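Local coordinates for protein translation initiation factor eIF-2B (Pyrococcus horikoshii, PDB 1VB5) that serves as the regulatory subunit of archaeal initiation factor 2B, the factor linked to exchange of GDP for GTP on initiation factor 2, at the interface of chains A and B. Numbering follows the deposited sequence. Chains: chain A/B, translation initiation factor eIF-2B.

Contact 1: the interface of chains A and B. Residues chain A 198, 234, 249, 251-252; chain B 170, 173.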
loop_
_atom_site.group_PDB
_atom_site.type_symbol
_atom_site.label_atom_id
_atom_site.label_comp_id
_atom_site.label_asym_id
_atom_site.label_seq_id
_atom_site.Cartn_x
_atom_site.Cartn_y
_atom_site.Cartn_z
ATOM N N ALA A 198 2.731 -9.139 1.668
ATOM C CA ALA A 198 2.685 -8.261 0.497
ATOM C C ALA A 198 2.859 -6.815 0.964
ATOM O O ALA A 198 2.263 -6.404 1.956
ATOM C CB ALA A 198 1.346 -8.419 -0.220
ATOM N N LEU A 234 3.989 -17.750 -3.960
ATOM C CA LEU A 234 3.390 -16.722 -3.120
ATOM C C LEU A 234 1.911 -17.053 -2.978
ATOM O O LEU A 234 1.135 -16.905 -3.923
ATOM C CB LEU A 234 3.584 -15.349 -3.769
ATOM C CG LEU A 234 5.045 -15.011 -4.086
ATOM C CD1 LEU A 234 5.125 -13.697 -4.871
ATOM C CD2 LEU A 234 5.848 -14.922 -2.784
ATOM N N VAL A 249 -2.798 -11.672 -3.442
ATOM C CA VAL A 249 -1.549 -12.398 -3.277
ATOM C C VAL A 249 -1.078 -11.837 -1.932
ATOM O O VAL A 249 -0.804 -10.646 -1.807
ATOM C CB VAL A 249 -0.548 -12.046 -4.403
ATOM C CG1 VAL A 249 0.771 -12.789 -4.189
ATOM C CG2 VAL A 249 -1.153 -12.429 -5.770
ATOM N N PHE A 251 1.694 -12.631 -0.072
ATOM C CA PHE A 251 3.128 -12.481 0.148
ATOM C C PHE A 251 3.884 -11.952 -1.056
ATOM O O PHE A 251 3.448 -12.107 -2.206
ATOM C CB PHE A 251 3.715 -13.822 0.604
ATOM C CG PHE A 251 2.982 -14.410 1.764
ATOM C CD1 PHE A 251 1.855 -15.202 1.558
ATOM C CD2 PHE A 251 3.331 -14.061 3.064
ATOM C CE1 PHE A 251 1.081 -15.626 2.628
ATOM C CE2 PHE A 251 2.563 -14.478 4.146
ATOM C CZ PHE A 251 1.436 -15.259 3.931
ATOM N N ASP A 252 5.023 -11.325 -0.763
ATOM C CA ASP A 252 5.908 -10.721 -1.754
ATOM C C ASP A 252 7.354 -11.124 -1.480
ATOM O O ASP A 252 7.657 -11.788 -0.481
ATOM C CB ASP A 252 5.834 -9.198 -1.655
ATOM C CG ASP A 252 6.788 -8.640 -0.592
ATOM O OD1 ASP A 252 7.956 -8.324 -0.921
ATOM O OD2 ASP A 252 6.377 -8.549 0.581
ATOM N N GLN B 170 -0.133 -4.484 -2.712
ATOM C CA GLN B 170 0.256 -5.416 -3.771
ATOM C C GLN B 170 0.825 -4.728 -5.021
ATOM O O GLN B 170 1.198 -5.400 -5.983
ATOM C CB GLN B 170 -0.943 -6.280 -4.175
ATOM C CG GLN B 170 -1.227 -7.473 -3.268
ATOM C CD GLN B 170 -2.504 -8.198 -3.672
ATOM O OE1 GLN B 170 -3.600 -7.824 -3.258
ATOM N NE2 GLN B 170 -2.368 -9.222 -4.501
ATOM N N LEU B 173 4.010 -6.181 -6.392
ATOM C CA LEU B 173 3.887 -7.489 -7.024
ATOM C C LEU B 173 3.335 -7.356 -8.438
ATOM O O LEU B 173 3.663 -8.148 -9.316
ATOM C CB LEU B 173 2.952 -8.389 -6.219
ATOM C CG LEU B 173 3.495 -8.943 -4.905
ATOM C CD1 LEU B 173 2.328 -9.385 -4.030
ATOM C CD2 LEU B 173 4.459 -10.101 -5.195
#
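B:Leu173, in the middle of the short helix 171-175, pushes its two methyl branches into an apolar patch of chain A, with A:Val249 hiding the most surface on the chain A side (24 Å²) and A:Leu234 and A:Ala198 adding smaller shares. The branches divide the work. CD1 lies 3.7 Å from CG1 of A:Val249 and also faces CB of A:Ala198, whereas CD2 lies 3.7 Å from CD1 of A:Leu234. With CG of B:Leu173 anti to its carbonyl carbon (chi1 -74°), the fork is directed at chain A and meets the side chains of A:Val249 and A:Leu234 at a slant. The backbone carbonyl of A:Phe251 is approached by both methyls, its O being 3.5 Å from CD1 of B:Leu173. Beside it, CA of A:Asp252 packs 3.8 Å from CD2 of B:Leu173; A:Asp252 is poorly ordered, so this contact is less certain.

Further out, B:Gln170 runs past A:Val249. Its CG is 3.5 Å from the carbonyl O of A:Val249, and its terminal amide reaches the backbone N of that residue. As modelled, NE2 of B:Gln170 is 2.7 Å from N of A:Val249, two donors face to face, so the amide orientation is doubtful; a flipped amide could place OE1 there as an acceptor. The site thus joins the 3-10 helix 168-170 and helix 171-175 of one subunit to chain A segments around 198, 234 and 249-252, and probably contributes to a two-fold dimer.

Contact 2: the interface of chains A and B. Residues chain A 150, 153-154, 165; chain B 244-247.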
loop_
_atom_site.group_PDB
_atom_site.type_symbol
_atom_site.label_atom_id
_atom_site.label_comp_id
_atom_site.label_asym_id
_atom_site.label_seq_id
_atom_site.Cartn_x
_atom_site.Cartn_y
_atom_site.Cartn_z
ATOM N N LEU A 150 -3.541 -4.277 13.078
ATOM C CA LEU A 150 -4.308 -3.739 14.192
ATOM C C LEU A 150 -4.142 -4.639 15.413
ATOM O O LEU A 150 -4.293 -4.189 16.545
ATOM C CB LEU A 150 -5.791 -3.615 13.820
ATOM C CG LEU A 150 -6.115 -2.662 12.667
ATOM C CD1 LEU A 150 -7.631 -2.455 12.596
ATOM C CD2 LEU A 150 -5.407 -1.326 12.878
ATOM N N ALA A 153 -1.103 -3.476 17.024
ATOM C CA ALA A 153 -1.414 -2.242 17.734
ATOM C C ALA A 153 -2.020 -2.503 19.113
ATOM O O ALA A 153 -1.661 -1.846 20.089
ATOM C CB ALA A 153 -2.359 -1.384 16.904
ATOM N N ARG A 154 -2.937 -3.461 19.195
ATOM C CA ARG A 154 -3.576 -3.773 20.468
ATOM C C ARG A 154 -2.592 -4.404 21.448
ATOM O O ARG A 154 -2.719 -4.230 22.662
ATOM C CB ARG A 154 -4.781 -4.687 20.234
ATOM C CG ARG A 154 -5.845 -4.013 19.381
ATOM C CD ARG A 154 -6.983 -4.941 19.006
ATOM N NE ARG A 154 -7.880 -4.270 18.070
ATOM C CZ ARG A 154 -8.097 -4.669 16.820
ATOM N NH1 ARG A 154 -7.488 -5.751 16.345
ATOM N NH2 ARG A 154 -8.914 -3.976 16.040
ATOM N N VAL A 165 -0.436 4.209 13.959
ATOM C CA VAL A 165 -0.864 3.308 12.894
ATOM C C VAL A 165 -1.109 4.094 11.606
ATOM O O VAL A 165 -1.603 5.220 11.645
ATOM C CB VAL A 165 -2.168 2.562 13.276
ATOM C CG1 VAL A 165 -2.495 1.513 12.228
ATOM C CG2 VAL A 165 -2.019 1.913 14.647
ATOM N N VAL B 244 -9.027 1.342 16.896
ATOM C CA VAL B 244 -7.745 1.988 16.653
ATOM C C VAL B 244 -7.765 3.231 15.770
ATOM O O VAL B 244 -8.346 3.235 14.685
ATOM C CB VAL B 244 -6.760 0.971 16.032
ATOM C CG1 VAL B 244 -5.357 1.548 15.997
ATOM C CG2 VAL B 244 -6.799 -0.329 16.823
ATOM N N ARG B 245 -7.119 4.291 16.249
ATOM C CA ARG B 245 -7.026 5.527 15.491
ATOM C C ARG B 245 -5.918 5.332 14.464
ATOM O O ARG B 245 -4.834 4.839 14.785
ATOM C CB ARG B 245 -6.709 6.707 16.413
ATOM C CG ARG B 245 -7.905 7.150 17.241
ATOM C CD ARG B 245 -7.616 8.406 18.051
ATOM N NE ARG B 245 -8.851 9.113 18.399
ATOM C CZ ARG B 245 -9.856 8.582 19.094
ATOM N NH1 ARG B 245 -9.786 7.329 19.530
ATOM N NH2 ARG B 245 -10.939 9.304 19.349
ATOM N N ILE B 246 -6.193 5.714 13.225
ATOM C CA ILE B 246 -5.221 5.535 12.164
ATOM C C ILE B 246 -4.836 6.848 11.497
ATOM O O ILE B 246 -5.696 7.612 11.063
ATOM C CB ILE B 246 -5.781 4.549 11.113
ATOM C CG1 ILE B 246 -6.125 3.221 11.803
ATOM C CG2 ILE B 246 -4.771 4.337 9.980
ATOM C CD1 ILE B 246 -6.940 2.264 10.952
ATOM N N ARG B 247 -3.539 7.119 11.443
ATOM C CA ARG B 247 -3.048 8.329 10.795
ATOM C C ARG B 247 -3.503 8.190 9.337
ATOM O O ARG B 247 -3.399 7.105 8.752
ATOM C CB ARG B 247 -1.519 8.385 10.882
ATOM C CG ARG B 247 -0.896 9.676 10.389
ATOM C CD ARG B 247 -1.268 10.867 11.274
ATOM N NE ARG B 247 -0.741 12.114 10.723
ATOM C CZ ARG B 247 0.521 12.516 10.841
ATOM N NH1 ARG B 247 1.401 11.772 11.503
ATOM N NH2 ARG B 247 0.908 13.657 10.287
HETATM O O HOH W 1 -2.388 5.937 15.104
#
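A:Val165 and B:Val244 bury about 50 Å² each, and their side chains cross at about a right angle, CG2 of A:Val165 resting 3.6 Å from CG1 of B:Val244. In A:Val165, CG1 is anti to the backbone N (chi1 -173°), which points CG2 at B:Val244 and CG1 at B:Ile246, whose CG1 it reaches at 4.0 Å. Helix 148-158 supplies the other wall for B:Val244, with CD2 of A:Leu150 coming within 4.1 Å of its CB.

The backbones pair as well. A:Val165, in strand 163-166, forms a parallel bridge with B:Ile246, just beyond strand 244-245, and this joins the chains. One half of the bridge is direct: N of B:Arg247 donates to O of A:Val165 at 2.7 Å, tilted 22° from the carbonyl plane. The other half is opened up, because N of A:Val165 and O of the poorly ordered B:Arg245 stand 4.5 Å apart, too far for a direct bond. Water 1 fills the gap and completes the pairing. It meets the N-H of A:Val165 almost in line, 2.8 Å from that N with 174° at the hydrogen, and lies 2.7 Å from O of B:Arg245.

Contact 3: the interface of chains A and B. Residues chain A 142, 144, 168-170; chain B 144, 168, 198-199, 202.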
loop_
_atom_site.group_PDB
_atom_site.type_symbol
_atom_site.label_atom_id
_atom_site.label_comp_id
_atom_site.label_asym_id
_atom_site.label_seq_id
_atom_site.Cartn_x
_atom_site.Cartn_y
_atom_site.Cartn_z
ATOM N N GLU A 142 -1.803 -0.895 9.099
ATOM C CA GLU A 142 -2.992 -1.670 9.454
ATOM C C GLU A 142 -2.911 -3.025 8.754
ATOM O O GLU A 142 -3.448 -4.023 9.242
ATOM C CB GLU A 142 -4.270 -0.920 9.055
ATOM C CG GLU A 142 -4.398 -0.594 7.575
ATOM C CD GLU A 142 -5.634 0.245 7.259
ATOM O OE1 GLU A 142 -5.855 0.550 6.067
ATOM O OE2 GLU A 142 -6.383 0.601 8.198
ATOM N N SER A 144 -3.691 -4.427 5.060
ATOM C CA SER A 144 -4.846 -4.981 4.351
ATOM C C SER A 144 -4.509 -6.373 3.806
ATOM O O SER A 144 -3.344 -6.687 3.569
ATOM C CB SER A 144 -5.234 -4.065 3.184
ATOM O OG SER A 144 -5.584 -2.764 3.640
ATOM N N ASP A 168 -1.329 1.051 4.564
ATOM C CA ASP A 168 -0.210 0.504 3.815
ATOM C C ASP A 168 0.352 1.485 2.781
ATOM O O ASP A 168 1.574 1.618 2.629
ATOM C CB ASP A 168 -0.633 -0.804 3.128
ATOM C CG ASP A 168 -1.194 -1.835 4.110
ATOM O OD1 ASP A 168 -0.897 -1.731 5.324
ATOM O OD2 ASP A 168 -1.916 -2.762 3.673
ATOM N N ALA A 169 -0.544 2.177 2.085
ATOM C CA ALA A 169 -0.161 3.134 1.047
ATOM C C ALA A 169 0.677 4.299 1.562
ATOM O O ALA A 169 1.340 4.976 0.785
ATOM C CB ALA A 169 -1.426 3.670 0.346
ATOM N N GLN A 170 0.653 4.528 2.872
ATOM C CA GLN A 170 1.405 5.628 3.474
ATOM C C GLN A 170 2.830 5.288 3.946
ATOM O O GLN A 170 3.467 6.106 4.609
ATOM C CB GLN A 170 0.630 6.195 4.664
ATOM C CG GLN A 170 -0.561 7.069 4.323
ATOM C CD GLN A 170 -1.368 7.415 5.563
ATOM O OE1 GLN A 170 -2.260 6.666 5.967
ATOM N NE2 GLN A 170 -1.039 8.535 6.191
ATOM N N SER B 144 -7.099 2.418 -0.183
ATOM C CA SER B 144 -7.517 2.675 1.194
ATOM C C SER B 144 -7.354 4.160 1.507
ATOM O O SER B 144 -6.480 4.822 0.954
ATOM C CB SER B 144 -6.666 1.853 2.165
ATOM O OG SER B 144 -6.792 0.471 1.890
ATOM N N ASP B 168 -3.628 -1.946 -2.035
ATOM C CA ASP B 168 -2.506 -1.031 -2.236
ATOM C C ASP B 168 -1.141 -1.701 -2.010
ATOM O O ASP B 168 -0.191 -1.470 -2.762
ATOM C CB ASP B 168 -2.629 0.193 -1.309
ATOM C CG ASP B 168 -3.982 0.913 -1.438
ATOM O OD1 ASP B 168 -4.712 0.671 -2.424
ATOM O OD2 ASP B 168 -4.310 1.740 -0.553
ATOM N N ALA B 198 -1.901 9.204 -1.642
ATOM C CA ALA B 198 -0.850 8.516 -0.905
ATOM C C ALA B 198 -0.662 7.118 -1.480
ATOM O O ALA B 198 -1.633 6.386 -1.682
ATOM C CB ALA B 198 -1.224 8.430 0.565
ATOM N N GLY B 199 0.589 6.749 -1.741
ATOM C CA GLY B 199 0.863 5.441 -2.304
ATOM C C GLY B 199 1.409 5.513 -3.725
ATOM O O GLY B 199 2.073 4.578 -4.182
ATOM N N LEU B 202 5.087 4.988 -3.952
ATOM C CA LEU B 202 5.501 3.585 -3.885
ATOM C C LEU B 202 5.320 2.916 -5.239
ATOM O O LEU B 202 6.148 2.107 -5.658
ATOM C CB LEU B 202 4.688 2.830 -2.828
ATOM C CG LEU B 202 4.725 3.444 -1.427
ATOM C CD1 LEU B 202 3.850 2.629 -0.473
ATOM C CD2 LEU B 202 6.164 3.498 -0.941
HETATM O O HOH W 2 -3.365 1.223 1.995
HETATM O O HOH W 3 -7.711 -0.202 4.380
#
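A:Ala169 is the hub of this patch, burying 59 Å² against B:Asp168, B:Ala198, B:Gly199 and B:Leu202. Its methyl CB is set between polar groups of chain B, 3.4 Å from the carbonyl O of B:Ala198 and 3.6 Å from the carboxylate OD2 of B:Asp168. The carbonyl O of A:Ala169 faces the loop ahead of helix 200-209 and lies 3.7 Å from CD1 of B:Leu202. Although that O is also near N of B:Gly199, the N-H points away and no hydrogen bond forms; CA of B:Gly199 provides the contact instead, which the absence of a side chain may permit.

Water 2 adds a polar link, bound by N of A:Ala169 at 3.0 Å and by OD2 of B:Asp168. CG of B:Asp168 is anti to its carbonyl carbon (chi1 -54°), which turns OD2 towards water and methyl. The same OD2 accepts from N of B:Ser144, met on the syn side 19° out of the carboxylate plane, which should help fix the carboxylate. A matching bond ties A:Ser144 to A:Asp168, whose OD2 uses its syn lone pair. The OD2 atoms of A:Asp168 and B:Asp168 are 6.6 Å apart, so repulsion may be felt. At the rim, water 3 lies 2.7 Å from the hydroxyl OG of B:Ser144 and 2.6 Å from OE1 of A:Glu142.

Contact 3 lies between the other two, its C-alpha centre about 14 Å from those of contact 1 and contact 2, which are about 23 Å apart. Residues 170 and 198 serve contacts 1 and 3 with the chains exchanged: A:Ala198 and B:Gln170 belong to contact 1, B:Ala198 and A:Gln170 to contact 3. The 3-10 helix 168-170 therefore works on both sides of the two-fold axis. Contact 2 connects through sequence, since strand 163-166 leads into that helix. Repeated by symmetry, the patches lie along one two-fold symmetric interface, consistent with a dimer, although the coordinates alone do not prove its existence in solution.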